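Side-chain contacts in dTDP-4-dehydrorhamnose reductase (Sulfolobus tokodaii, PDB 2GGS), which binds NADPH and probably reduces dTDP-4-dehydrorhamnose to dTDP-rhamnose: residues 28-33 with 38-43; 13-18 with 154-159; 72-77 with 240-245. All coordinates share one frame; numbering follows the deposited sequence.

Contact 1: residues 28-33 with 38-43; sequences KVYNSS and GYKLDL. With NDP (NADPH dihydro-nicotinamide-adenine-dinucleotide phosphate), chain C.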
loop_
_atom_site.group_PDB
_atom_site.type_symbol
_atom_site.label_atom_id
_atom_site.label_comp_id
_atom_site.label_asym_id
_atom_site.label_seq_id
_atom_site.Cartn_x
_atom_site.Cartn_y
_atom_site.Cartn_z
ATOM N N LYS A 28 6.338 -8.223 -14.401
ATOM C CA LYS A 28 6.429 -8.323 -12.931
ATOM C C LYS A 28 7.847 -8.051 -12.466
ATOM O O LYS A 28 8.741 -8.796 -12.856
ATOM C CB LYS A 28 6.002 -9.730 -12.462
ATOM C CG LYS A 28 4.577 -10.117 -12.903
ATOM C CD LYS A 28 4.185 -11.495 -12.417
ATOM C CE LYS A 28 4.785 -12.576 -13.251
ATOM N NZ LYS A 28 3.834 -13.731 -13.184
ATOM N N VAL A 29 8.035 -7.011 -11.646
ATOM C CA VAL A 29 9.383 -6.659 -11.127
ATOM C C VAL A 29 9.534 -7.000 -9.646
ATOM O O VAL A 29 8.675 -6.651 -8.818
ATOM C CB VAL A 29 9.726 -5.156 -11.414
ATOM C CG1 VAL A 29 10.955 -4.677 -10.592
ATOM C CG2 VAL A 29 10.012 -4.950 -12.915
ATOM N N TYR A 30 10.650 -7.650 -9.279
ATOM C CA TYR A 30 10.916 -7.945 -7.901
ATOM C C TYR A 30 12.366 -7.524 -7.682
ATOM O O TYR A 30 13.037 -7.166 -8.646
ATOM C CB TYR A 30 10.734 -9.434 -7.615
ATOM C CG TYR A 30 11.746 -10.329 -8.349
ATOM C CD1 TYR A 30 12.977 -10.661 -7.752
ATOM C CD2 TYR A 30 11.457 -10.836 -9.607
ATOM C CE1 TYR A 30 13.897 -11.495 -8.420
ATOM C CE2 TYR A 30 12.358 -11.658 -10.281
ATOM C CZ TYR A 30 13.566 -11.973 -9.683
ATOM O OH TYR A 30 14.443 -12.779 -10.378
ATOM N N ASN A 31 12.802 -7.528 -6.431
ATOM C CA ASN A 31 14.191 -7.213 -6.127
ATOM C C ASN A 31 14.747 -8.390 -5.309
ATOM O O ASN A 31 15.352 -9.316 -5.864
ATOM C CB ASN A 31 14.243 -5.884 -5.379
ATOM C CG ASN A 31 15.666 -5.409 -5.079
ATOM O OD1 ASN A 31 16.603 -5.708 -5.816
ATOM N ND2 ASN A 31 15.813 -4.655 -3.988
ATOM N N SER A 32 14.471 -8.388 -4.016
ATOM C CA SER A 32 14.966 -9.440 -3.123
ATOM C C SER A 32 14.198 -10.778 -3.233
ATOM O O SER A 32 14.772 -11.870 -3.012
ATOM C CB SER A 32 14.967 -8.941 -1.685
ATOM O OG SER A 32 15.483 -9.953 -0.829
ATOM N N SER A 33 12.905 -10.699 -3.560
ATOM C CA SER A 33 12.011 -11.868 -3.439
ATOM C C SER A 33 11.563 -12.342 -4.809
ATOM O O SER A 33 10.660 -11.782 -5.423
ATOM C CB SER A 33 10.854 -11.537 -2.488
ATOM O OG SER A 33 9.952 -12.625 -2.381
ATOM N N GLY A 38 9.184 -13.320 -13.196
ATOM C CA GLY A 38 9.511 -11.928 -12.898
ATOM C C GLY A 38 10.864 -11.467 -13.427
ATOM O O GLY A 38 11.660 -12.267 -13.950
ATOM N N TYR A 39 11.114 -10.174 -13.272
ATOM C CA TYR A 39 12.367 -9.535 -13.651
ATOM C C TYR A 39 12.947 -8.914 -12.418
ATOM O O TYR A 39 12.259 -8.168 -11.693
ATOM C CB TYR A 39 12.134 -8.418 -14.674
ATOM C CG TYR A 39 11.643 -8.914 -15.993
ATOM C CD1 TYR A 39 12.532 -9.143 -17.037
ATOM C CD2 TYR A 39 10.285 -9.148 -16.209
ATOM C CE1 TYR A 39 12.078 -9.610 -18.256
ATOM C CE2 TYR A 39 9.815 -9.608 -17.436
ATOM C CZ TYR A 39 10.717 -9.831 -18.455
ATOM O OH TYR A 39 10.268 -10.294 -19.680
ATOM N N LYS A 40 14.224 -9.198 -12.171
ATOM C CA LYS A 40 14.874 -8.649 -11.022
ATOM C C LYS A 40 15.358 -7.233 -11.333
ATOM O O LYS A 40 16.052 -7.009 -12.330
ATOM C CB LYS A 40 16.087 -9.517 -10.651
ATOM C CG LYS A 40 16.634 -9.141 -9.309
ATOM C CD LYS A 40 17.950 -9.901 -8.988
ATOM C CE LYS A 40 18.505 -9.464 -7.660
ATOM N NZ LYS A 40 17.784 -10.084 -6.495
ATOM N N LEU A 41 15.008 -6.280 -10.468
ATOM C CA LEU A 41 15.380 -4.871 -10.671
ATOM C C LEU A 41 15.299 -4.103 -9.373
ATOM O O LEU A 41 14.237 -4.050 -8.691
ATOM C CB LEU A 41 14.538 -4.208 -11.789
ATOM C CG LEU A 41 14.735 -2.722 -12.071
ATOM C CD1 LEU A 41 16.093 -2.495 -12.726
ATOM C CD2 LEU A 41 13.640 -2.254 -13.007
ATOM N N ASP A 42 16.418 -3.502 -9.012
ATOM C CA ASP A 42 16.477 -2.604 -7.878
ATOM C C ASP A 42 16.117 -1.222 -8.361
ATOM O O ASP A 42 16.867 -0.599 -9.131
ATOM C CB ASP A 42 17.897 -2.585 -7.280
ATOM C CG ASP A 42 17.990 -1.770 -5.999
ATOM O OD1 ASP A 42 17.148 -0.851 -5.763
ATOM O OD2 ASP A 42 18.931 -2.036 -5.196
ATOM N N LEU A 43 14.973 -0.716 -7.897
ATOM C CA LEU A 43 14.483 0.607 -8.305
ATOM C C LEU A 43 15.378 1.789 -7.868
ATOM O O LEU A 43 15.207 2.906 -8.374
ATOM C CB LEU A 43 13.063 0.829 -7.784
ATOM C CG LEU A 43 11.940 0.532 -8.778
ATOM C CD1 LEU A 43 12.067 -0.841 -9.444
ATOM C CD2 LEU A 43 10.571 0.717 -8.124
HETATM P PA NDP C . 5.244 -5.063 0.645
HETATM O O1A NDP C . 6.144 -4.732 1.761
HETATM O O2A NDP C . 4.579 -6.382 0.777
HETATM O O5B NDP C . 5.991 -5.026 -0.747
HETATM C C5B NDP C . 7.020 -4.084 -0.990
HETATM C C4B NDP C . 7.452 -4.322 -2.413
HETATM O O4B NDP C . 8.388 -3.295 -2.751
HETATM C C3B NDP C . 8.087 -5.686 -2.633
HETATM O O3B NDP C . 7.633 -6.196 -3.858
HETATM C C2B NDP C . 9.573 -5.317 -2.729
HETATM O O2B NDP C . 10.209 -6.248 -3.551
HETATM C C1B NDP C . 9.463 -3.956 -3.403
HETATM N N9A NDP C . 10.690 -3.174 -3.224
HETATM C C8A NDP C . 11.154 -2.620 -2.069
HETATM N N7A NDP C . 12.340 -2.002 -2.337
HETATM C C5A NDP C . 12.606 -2.175 -3.643
HETATM C C6A NDP C . 13.677 -1.777 -4.452
HETATM N N6A NDP C . 14.761 -1.161 -3.902
HETATM N N1A NDP C . 13.637 -2.158 -5.766
HETATM C C2A NDP C . 12.597 -2.888 -6.328
HETATM N N3A NDP C . 11.558 -3.287 -5.521
HETATM C C4A NDP C . 11.583 -2.936 -4.215
HETATM O O3 NDP C . 4.249 -3.783 0.579
HETATM P PN NDP C . 2.656 -3.801 0.274
HETATM O O1N NDP C . 2.275 -4.657 -0.826
HETATM O O2N NDP C . 2.077 -3.978 1.626
HETATM O O5D NDP C . 2.456 -2.257 -0.096
HETATM C C5D NDP C . 2.179 -1.870 -1.438
HETATM C C4D NDP C . 2.099 -0.355 -1.576
HETATM O O4D NDP C . 1.064 0.110 -0.742
HETATM C C3D NDP C . 3.362 0.390 -1.151
HETATM O O3D NDP C . 3.400 1.512 -1.991
HETATM C C2D NDP C . 3.073 0.816 0.268
HETATM O O2D NDP C . 3.853 1.947 0.616
HETATM C C1D NDP C . 1.561 1.123 0.136
HETATM N N1N NDP C . 0.900 1.046 1.444
HETATM C C2N NDP C . 1.134 -0.062 2.214
HETATM C C3N NDP C . 0.408 -0.310 3.371
HETATM C C7N NDP C . 0.709 -1.539 4.165
HETATM O O7N NDP C . 0.146 -1.672 5.449
HETATM N N7N NDP C . 1.509 -2.476 3.659
HETATM C C4N NDP C . -0.668 0.657 3.829
HETATM C C5N NDP C . -0.832 1.866 2.938
HETATM C C6N NDP C . -0.048 1.990 1.785
HETATM P P2B NDP C . 11.160 -7.461 -2.936
HETATM O O1X NDP C . 11.219 -8.401 -4.072
HETATM O O2X NDP C . 10.508 -8.018 -1.716
HETATM O O3X NDP C . 12.549 -6.896 -2.543
#
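Tyr-30 holds CG between its backbone N and carbonyl carbon (chi1 65°), which lays the ring beside strand 39-40. Lys-40 has CG anti to its own N (chi1 -169°), and its chain passes the ring at about a right angle. The Lys-40 backbone covers one ring face, and Lys-40 CB lies 3.7 Å from Tyr-30 CZ. At the ring edge, CE2 of Tyr-30 is 3.5 Å from C of Gly-38. Lys-40 then stays extended as far as CE and turns at chi4. This brings its NZ 2.6 Å from O of Asn-31, a hydrogen bond that arrives from above the carbonyl plane. On the other sheet face, Val-29 CG1 packs on Leu-41 CB at 3.8 Å, and Phe-52 of helix 46-56 touches both residues.

Strand 39-40 is an outermost strand of the Rossmann-type parallel sheet and runs beside strand 26-30. Tyr-30 N bonds to Tyr-39 O, and Tyr-30 O accepts from Leu-41 N. Beyond the strand ends both loops hold NADPH. The N-H groups of Asn-31 and Ser-33 both reach phosphate oxygen O1X, while Ser-32 N gives O3X a bond of 2.8 Å. These three bonds grip the 2'-phosphate that distinguishes NADPH from NADH. Asp-42 OD1 accepts from adenine N6A at 3.0 Å and also bonds Thr-44 OG1. Leu-43 N donates to adenine N1A at 2.9 Å, nearly straight at 169°.

Contact 2: residues 13-18 with 154-159; sequences GIELSR and IFRNKG. With NDP (NADPH dihydro-nicotinamide-adenine-dinucleotide phosphate), chain C.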
loop_
_atom_site.group_PDB
_atom_site.type_symbol
_atom_site.label_atom_id
_atom_site.label_comp_id
_atom_site.label_asym_id
_atom_site.label_seq_id
_atom_site.Cartn_x
_atom_site.Cartn_y
_atom_site.Cartn_z
ATOM N N GLY A 13 1.298 -6.450 -4.954
ATOM C CA GLY A 13 1.790 -6.882 -6.245
ATOM C C GLY A 13 1.422 -8.306 -6.614
ATOM O O GLY A 13 1.092 -8.561 -7.739
ATOM N N ILE A 14 1.512 -9.241 -5.665
ATOM C CA ILE A 14 1.107 -10.646 -5.911
ATOM C C ILE A 14 -0.327 -10.699 -6.433
ATOM O O ILE A 14 -0.608 -11.368 -7.423
ATOM C CB ILE A 14 1.287 -11.508 -4.685
ATOM C CG1 ILE A 14 2.797 -11.665 -4.444
ATOM C CG2 ILE A 14 0.648 -12.932 -4.886
ATOM C CD1 ILE A 14 3.164 -12.220 -3.109
ATOM N N GLU A 15 -1.198 -9.975 -5.728
ATOM C CA GLU A 15 -2.605 -9.965 -6.058
ATOM C C GLU A 15 -2.883 -9.244 -7.385
ATOM O O GLU A 15 -3.681 -9.736 -8.199
ATOM C CB GLU A 15 -3.422 -9.410 -4.888
ATOM C CG GLU A 15 -3.301 -10.289 -3.616
ATOM C CD GLU A 15 -3.741 -11.716 -3.835
ATOM O OE1 GLU A 15 -4.743 -11.937 -4.561
ATOM O OE2 GLU A 15 -3.103 -12.645 -3.270
ATOM N N LEU A 16 -2.237 -8.102 -7.618
ATOM C CA LEU A 16 -2.313 -7.444 -8.924
ATOM C C LEU A 16 -1.904 -8.369 -10.062
ATOM O O LEU A 16 -2.557 -8.437 -11.083
ATOM C CB LEU A 16 -1.412 -6.201 -8.967
ATOM C CG LEU A 16 -1.852 -4.969 -8.180
ATOM C CD1 LEU A 16 -0.789 -3.861 -8.068
ATOM C CD2 LEU A 16 -3.137 -4.412 -8.831
ATOM N N SER A 17 -0.773 -9.058 -9.895
ATOM C CA SER A 17 -0.319 -9.990 -10.911
ATOM C C SER A 17 -1.393 -11.044 -11.247
ATOM O O SER A 17 -1.653 -11.327 -12.408
ATOM C CB SER A 17 0.972 -10.648 -10.434
ATOM O OG SER A 17 1.983 -9.651 -10.456
ATOM N N ARG A 18 -2.008 -11.597 -10.203
ATOM C CA ARG A 18 -2.974 -12.686 -10.317
ATOM C C ARG A 18 -4.138 -12.200 -11.166
ATOM O O ARG A 18 -4.570 -12.882 -12.116
ATOM C CB ARG A 18 -3.447 -13.100 -8.920
ATOM C CG ARG A 18 -4.411 -14.299 -8.931
ATOM C CD ARG A 18 -4.762 -14.766 -7.512
ATOM N NE ARG A 18 -5.399 -13.739 -6.687
ATOM C CZ ARG A 18 -6.662 -13.316 -6.806
ATOM N NH1 ARG A 18 -7.491 -13.852 -7.705
ATOM N NH2 ARG A 18 -7.107 -12.361 -5.997
ATOM N N ILE A 154 -2.866 -2.380 4.180
ATOM C CA ILE A 154 -2.902 -3.541 3.298
ATOM C C ILE A 154 -2.496 -4.788 4.047
ATOM O O ILE A 154 -1.418 -4.825 4.661
ATOM C CB ILE A 154 -1.959 -3.411 2.069
ATOM C CG1 ILE A 154 -2.310 -2.167 1.233
ATOM C CG2 ILE A 154 -2.060 -4.665 1.187
ATOM C CD1 ILE A 154 -1.331 -1.962 0.031
ATOM N N PHE A 155 -3.323 -5.823 3.931
ATOM C CA PHE A 155 -2.992 -7.109 4.558
ATOM C C PHE A 155 -3.177 -8.314 3.664
ATOM O O PHE A 155 -4.073 -8.391 2.841
ATOM C CB PHE A 155 -3.718 -7.293 5.890
ATOM C CG PHE A 155 -5.234 -7.449 5.748
ATOM C CD1 PHE A 155 -6.052 -6.331 5.859
ATOM C CD2 PHE A 155 -5.809 -8.699 5.536
ATOM C CE1 PHE A 155 -7.447 -6.438 5.718
ATOM C CE2 PHE A 155 -7.223 -8.833 5.419
ATOM C CZ PHE A 155 -8.035 -7.703 5.511
ATOM N N ARG A 156 -2.257 -9.283 3.795
ATOM C CA ARG A 156 -2.303 -10.500 3.025
ATOM C C ARG A 156 -1.536 -11.500 3.890
ATOM O O ARG A 156 -2.098 -12.035 4.853
ATOM C CB ARG A 156 -1.667 -10.324 1.642
ATOM C CG ARG A 156 -1.800 -11.539 0.743
ATOM C CD ARG A 156 -1.113 -11.356 -0.602
ATOM N NE ARG A 156 -1.216 -12.579 -1.366
ATOM C CZ ARG A 156 -0.385 -13.612 -1.220
ATOM N NH1 ARG A 156 0.624 -13.534 -0.358
ATOM N NH2 ARG A 156 -0.560 -14.724 -1.929
ATOM N N ASN A 157 -0.255 -11.687 3.580
ATOM C CA ASN A 157 0.620 -12.534 4.401
ATOM C C ASN A 157 1.354 -11.761 5.509
ATOM O O ASN A 157 2.076 -12.356 6.338
ATOM C CB ASN A 157 1.654 -13.177 3.469
ATOM C CG ASN A 157 2.349 -12.138 2.609
ATOM O OD1 ASN A 157 1.746 -11.516 1.739
ATOM N ND2 ASN A 157 3.634 -11.948 2.845
ATOM N N LYS A 158 1.236 -10.437 5.524
ATOM C CA LYS A 158 1.677 -9.684 6.688
ATOM C C LYS A 158 0.646 -8.583 7.020
ATOM O O LYS A 158 -0.506 -8.713 6.628
ATOM C CB LYS A 158 3.109 -9.160 6.523
ATOM C CG LYS A 158 3.281 -8.221 5.396
ATOM C CD LYS A 158 4.729 -7.754 5.286
ATOM C CE LYS A 158 4.913 -6.780 4.110
ATOM N NZ LYS A 158 6.378 -6.325 4.024
ATOM N N GLY A 159 1.043 -7.558 7.767
ATOM C CA GLY A 159 0.076 -6.531 8.188
ATOM C C GLY A 159 -0.515 -6.996 9.504
ATOM O O GLY A 159 -0.275 -8.116 9.936
HETATM P PA NDP C . 5.244 -5.063 0.645
HETATM O O1A NDP C . 6.144 -4.732 1.761
HETATM O O2A NDP C . 4.579 -6.382 0.777
HETATM O O5B NDP C . 5.991 -5.026 -0.747
HETATM C C5B NDP C . 7.020 -4.084 -0.990
HETATM C C4B NDP C . 7.452 -4.322 -2.413
HETATM O O4B NDP C . 8.388 -3.295 -2.751
HETATM C C3B NDP C . 8.087 -5.686 -2.633
HETATM O O3B NDP C . 7.633 -6.196 -3.858
HETATM C C2B NDP C . 9.573 -5.317 -2.729
HETATM O O2B NDP C . 10.209 -6.248 -3.551
HETATM C C1B NDP C . 9.463 -3.956 -3.403
HETATM N N9A NDP C . 10.690 -3.174 -3.224
HETATM C C8A NDP C . 11.154 -2.620 -2.069
HETATM N N7A NDP C . 12.340 -2.002 -2.337
HETATM C C5A NDP C . 12.606 -2.175 -3.643
HETATM C C6A NDP C . 13.677 -1.777 -4.452
HETATM N N6A NDP C . 14.761 -1.161 -3.902
HETATM N N1A NDP C . 13.637 -2.158 -5.766
HETATM C C2A NDP C . 12.597 -2.888 -6.328
HETATM N N3A NDP C . 11.558 -3.287 -5.521
HETATM C C4A NDP C . 11.583 -2.936 -4.215
HETATM O O3 NDP C . 4.249 -3.783 0.579
HETATM P PN NDP C . 2.656 -3.801 0.274
HETATM O O1N NDP C . 2.275 -4.657 -0.826
HETATM O O2N NDP C . 2.077 -3.978 1.626
HETATM O O5D NDP C . 2.456 -2.257 -0.096
HETATM C C5D NDP C . 2.179 -1.870 -1.438
HETATM C C4D NDP C . 2.099 -0.355 -1.576
HETATM O O4D NDP C . 1.064 0.110 -0.742
HETATM C C3D NDP C . 3.362 0.390 -1.151
HETATM O O3D NDP C . 3.400 1.512 -1.991
HETATM C C2D NDP C . 3.073 0.816 0.268
HETATM O O2D NDP C . 3.853 1.947 0.616
HETATM C C1D NDP C . 1.561 1.123 0.136
HETATM N N1N NDP C . 0.900 1.046 1.444
HETATM C C2N NDP C . 1.134 -0.062 2.214
HETATM C C3N NDP C . 0.408 -0.310 3.371
HETATM C C7N NDP C . 0.709 -1.539 4.165
HETATM O O7N NDP C . 0.146 -1.672 5.449
HETATM N N7N NDP C . 1.509 -2.476 3.659
HETATM C C4N NDP C . -0.668 0.657 3.829
HETATM C C5N NDP C . -0.832 1.866 2.938
HETATM C C6N NDP C . -0.048 1.990 1.785
HETATM P P2B NDP C . 11.160 -7.461 -2.936
HETATM O O1X NDP C . 11.219 -8.401 -4.072
HETATM O O2X NDP C . 10.508 -8.018 -1.716
HETATM O O3X NDP C . 12.549 -6.896 -2.543
#
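Helix 11-20 faces the irregular loop 154-159 at a distance, with CA of Glu-15 and CA of Arg-156 still 9.1 Å apart, and side chains bridge the gap. The bridge is a salt-bridge network in which Glu-15 and Arg-18, on the first helix of the Rossmann-type fold, are joined by Arg-156 of the loop. Arg-156 has CG anti to its backbone N (chi1 -175°) and runs extended to NE, which carries the guanidinium to the helix. Its NE donates to OE2 of Glu-15 at 2.7 Å and 174°. The oxygen uses its anti lone pair, and carboxylate and guanidinium are nearly coplanar. The other oxygen, OE1, is gripped side-on by NE and NH2 of Arg-18. Both carboxylate oxygens are therefore engaged, which probably stabilises the negative charge. Ile-14 CG2 lies over one face of the Arg-156 guanidinium, 3.7 Å from NH2. At another edge, Asn-157 OD1 accepts from Arg-156 NH1 at 3.1 Å, with the donor well above the amide plane. Ala-186, Arg-187 and Ala-190 of helix 186-199 touch Glu-15. The loop 154-159 also reaches the cofactor. Lys-158 is extended beyond CG, and its NZ bonds O1A of the NADPH diphosphate at 2.8 Å. Ile-154 CD1 comes within 3.3 Å of ribose oxygen O4D.

Contact 3: residues 72-77 with 240-245; sequences KCEIEK and WIAKRP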
loop_
_atom_site.group_PDB
_atom_site.type_symbol
_atom_site.label_atom_id
_atom_site.label_comp_id
_atom_site.label_asym_id
_atom_site.label_seq_id
_atom_site.Cartn_x
_atom_site.Cartn_y
_atom_site.Cartn_z
ATOM N N LYS A 72 11.858 0.792 10.602
ATOM C CA LYS A 72 13.077 0.826 9.804
ATOM C C LYS A 72 13.196 2.148 9.052
ATOM O O LYS A 72 14.266 2.753 9.041
ATOM C CB LYS A 72 13.126 -0.341 8.845
ATOM C CG LYS A 72 13.604 -1.607 9.546
ATOM C CD LYS A 72 13.939 -2.734 8.573
ATOM C CE LYS A 72 14.344 -3.994 9.349
ATOM N NZ LYS A 72 13.533 -4.182 10.593
ATOM N N CYS A 73 12.082 2.631 8.476
ATOM C CA CYS A 73 12.110 3.935 7.779
ATOM C C CYS A 73 12.540 5.080 8.716
ATOM O O CYS A 73 13.131 6.060 8.258
ATOM C CB CYS A 73 10.745 4.278 7.137
ATOM S SG CYS A 73 10.285 3.322 5.731
ATOM N N GLU A 74 12.211 4.980 10.005
ATOM C CA GLU A 74 12.468 6.055 10.951
ATOM C C GLU A 74 13.958 6.208 11.238
ATOM O O GLU A 74 14.426 7.328 11.462
ATOM C CB GLU A 74 11.687 5.829 12.262
ATOM C CG GLU A 74 11.574 7.034 13.144
ATOM C CD GLU A 74 10.530 8.052 12.653
ATOM O OE1 GLU A 74 9.876 7.797 11.635
ATOM O OE2 GLU A 74 10.367 9.110 13.287
ATOM N N ILE A 75 14.672 5.084 11.214
ATOM C CA ILE A 75 16.133 5.057 11.438
ATOM C C ILE A 75 16.915 5.191 10.121
ATOM O O ILE A 75 17.883 5.984 10.039
ATOM C CB ILE A 75 16.604 3.755 12.125
ATOM C CG1 ILE A 75 15.710 3.333 13.292
ATOM C CG2 ILE A 75 18.064 3.886 12.587
ATOM C CD1 ILE A 75 15.539 1.786 13.384
ATOM N N GLU A 76 16.511 4.445 9.095
ATOM C CA GLU A 76 17.250 4.442 7.846
ATOM C C GLU A 76 16.590 5.355 6.845
ATOM O O GLU A 76 16.137 4.909 5.766
ATOM C CB GLU A 76 17.403 3.035 7.307
ATOM C CG GLU A 76 18.001 2.104 8.345
ATOM C CD GLU A 76 17.696 0.708 8.013
ATOM O OE1 GLU A 76 17.747 0.396 6.812
ATOM O OE2 GLU A 76 17.377 -0.078 8.938
ATOM N N LYS A 77 16.609 6.641 7.190
ATOM C CA LYS A 77 15.877 7.659 6.406
ATOM C C LYS A 77 16.407 7.773 4.997
ATOM O O LYS A 77 15.622 7.877 4.050
ATOM C CB LYS A 77 15.844 9.022 7.112
ATOM C CG LYS A 77 15.219 9.005 8.521
ATOM C CD LYS A 77 14.802 10.424 8.966
ATOM C CE LYS A 77 14.117 10.406 10.324
ATOM N NZ LYS A 77 15.096 10.038 11.374
ATOM N N TRP A 240 8.057 0.089 19.401
ATOM C CA TRP A 240 7.901 1.018 18.271
ATOM C C TRP A 240 8.906 2.167 18.350
ATOM O O TRP A 240 9.089 2.776 19.416
ATOM C CB TRP A 240 6.464 1.563 18.197
ATOM C CG TRP A 240 5.508 0.645 17.461
ATOM C CD1 TRP A 240 5.790 -0.589 16.973
ATOM C CD2 TRP A 240 4.119 0.882 17.174
ATOM N NE1 TRP A 240 4.678 -1.139 16.376
ATOM C CE2 TRP A 240 3.639 -0.251 16.485
ATOM C CE3 TRP A 240 3.237 1.945 17.426
ATOM C CZ2 TRP A 240 2.311 -0.354 16.024
ATOM C CZ3 TRP A 240 1.904 1.841 16.965
ATOM C CH2 TRP A 240 1.463 0.700 16.277
ATOM N N ILE A 241 9.590 2.426 17.236
ATOM C CA ILE A 241 10.464 3.594 17.118
ATOM C C ILE A 241 9.657 4.797 16.601
ATOM O O ILE A 241 9.694 5.877 17.186
ATOM C CB ILE A 241 11.722 3.320 16.229
ATOM C CG1 ILE A 241 12.655 2.295 16.888
ATOM C CG2 ILE A 241 12.503 4.603 15.973
ATOM C CD1 ILE A 241 12.665 0.940 16.229
ATOM N N ALA A 242 8.920 4.605 15.516
ATOM C CA ALA A 242 8.157 5.710 14.919
ATOM C C ALA A 242 6.815 5.959 15.609
ATOM O O ALA A 242 6.237 5.041 16.178
ATOM C CB ALA A 242 7.952 5.443 13.426
ATOM N N LYS A 243 6.329 7.196 15.558
ATOM C CA LYS A 243 4.988 7.528 16.043
ATOM C C LYS A 243 3.997 7.139 14.957
ATOM O O LYS A 243 4.282 7.361 13.780
ATOM C CB LYS A 243 4.876 9.009 16.334
ATOM C CG LYS A 243 5.598 9.472 17.609
ATOM C CD LYS A 243 6.174 10.911 17.491
ATOM C CE LYS A 243 7.637 10.969 16.950
ATOM N NZ LYS A 243 8.599 10.082 17.700
ATOM N N ARG A 244 2.885 6.509 15.334
ATOM C CA ARG A 244 1.790 6.217 14.373
ATOM C C ARG A 244 0.710 7.279 14.501
ATOM O O ARG A 244 0.459 7.751 15.606
ATOM C CB ARG A 244 1.191 4.829 14.643
ATOM C CG ARG A 244 1.847 3.657 13.898
ATOM C CD ARG A 244 3.341 3.530 14.177
ATOM N NE ARG A 244 3.837 2.260 13.639
ATOM C CZ ARG A 244 5.060 1.781 13.903
ATOM N NH1 ARG A 244 5.893 2.483 14.675
ATOM N NH2 ARG A 244 5.454 0.624 13.391
ATOM N N PRO A 245 0.053 7.649 13.378
ATOM C CA PRO A 245 -1.089 8.583 13.451
ATOM C C PRO A 245 -2.235 7.965 14.243
ATOM O O PRO A 245 -2.509 6.782 14.114
ATOM C CB PRO A 245 -1.476 8.809 11.970
ATOM C CG PRO A 245 -0.910 7.614 11.238
ATOM C CD PRO A 245 0.346 7.230 11.989
HETATM O O HOH W 1 7.817 9.249 14.205
#
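Glu-74 leans on Ile-241 and Ala-242 along most of its length. Its CB lies 3.9 Å from Ala-242 CB and 4.0 Å from Ile-241 CG2. CG, anti to the backbone N (chi1 -164°), lies 3.8 Å from Ile-241 CG2. The chain bends at chi2 (77°), which swings the carboxylate across the alanine. CD is then 3.7 Å from Ala-242 CB. Glu-74 OE1 comes to 3.5 Å from Ala-242 CB, and its polar partner is the backbone N of Tyr-129, at the start of helix 129-141. Glu-74 OE2 accepts from a water O at 2.7 Å. That water in turn accepts from Lys-243 N, so the carboxylate reaches the loop backbone indirectly. Lys-243 NZ is too far from OE2 for direct contact, though its charge may still favour the ionised acid.

Beside the glutamate, Ile-75 and Ile-241 cross at about a right angle. Their CD1 atoms meet at 4.1 Å. Nearby, Asp-71 OD1 accepts from the backbone N of Ile-241 and Ala-242 and pairs with Arg-244. The result is a mostly apolar, water-bridged join between the end of the short helix 70-75 and the loop after strand 231-234, well away from the NADPH site.

In the fold
Contacts 1 and 2 both touch NADPH, at different parts of it: contact 1 takes the adenine and 2'-phosphate, and contact 2 the diphosphate and nicotinamide ribose. Helix 11-20 leads on to strand 26-30, and the two contacts touch where Ser-17 packs on Lys-28. The centre of contact 2 is about 9 Å from the centre of the chain, and those of contacts 1 and 3 about 17 Å. All three are only partly buried. Their chemistry differs. Contact 1 is built on strand backbone bonds, contact 2 on charged side chains, and contact 3 on aliphatic packing with a water bridge. Contact 3 touches neither of the others.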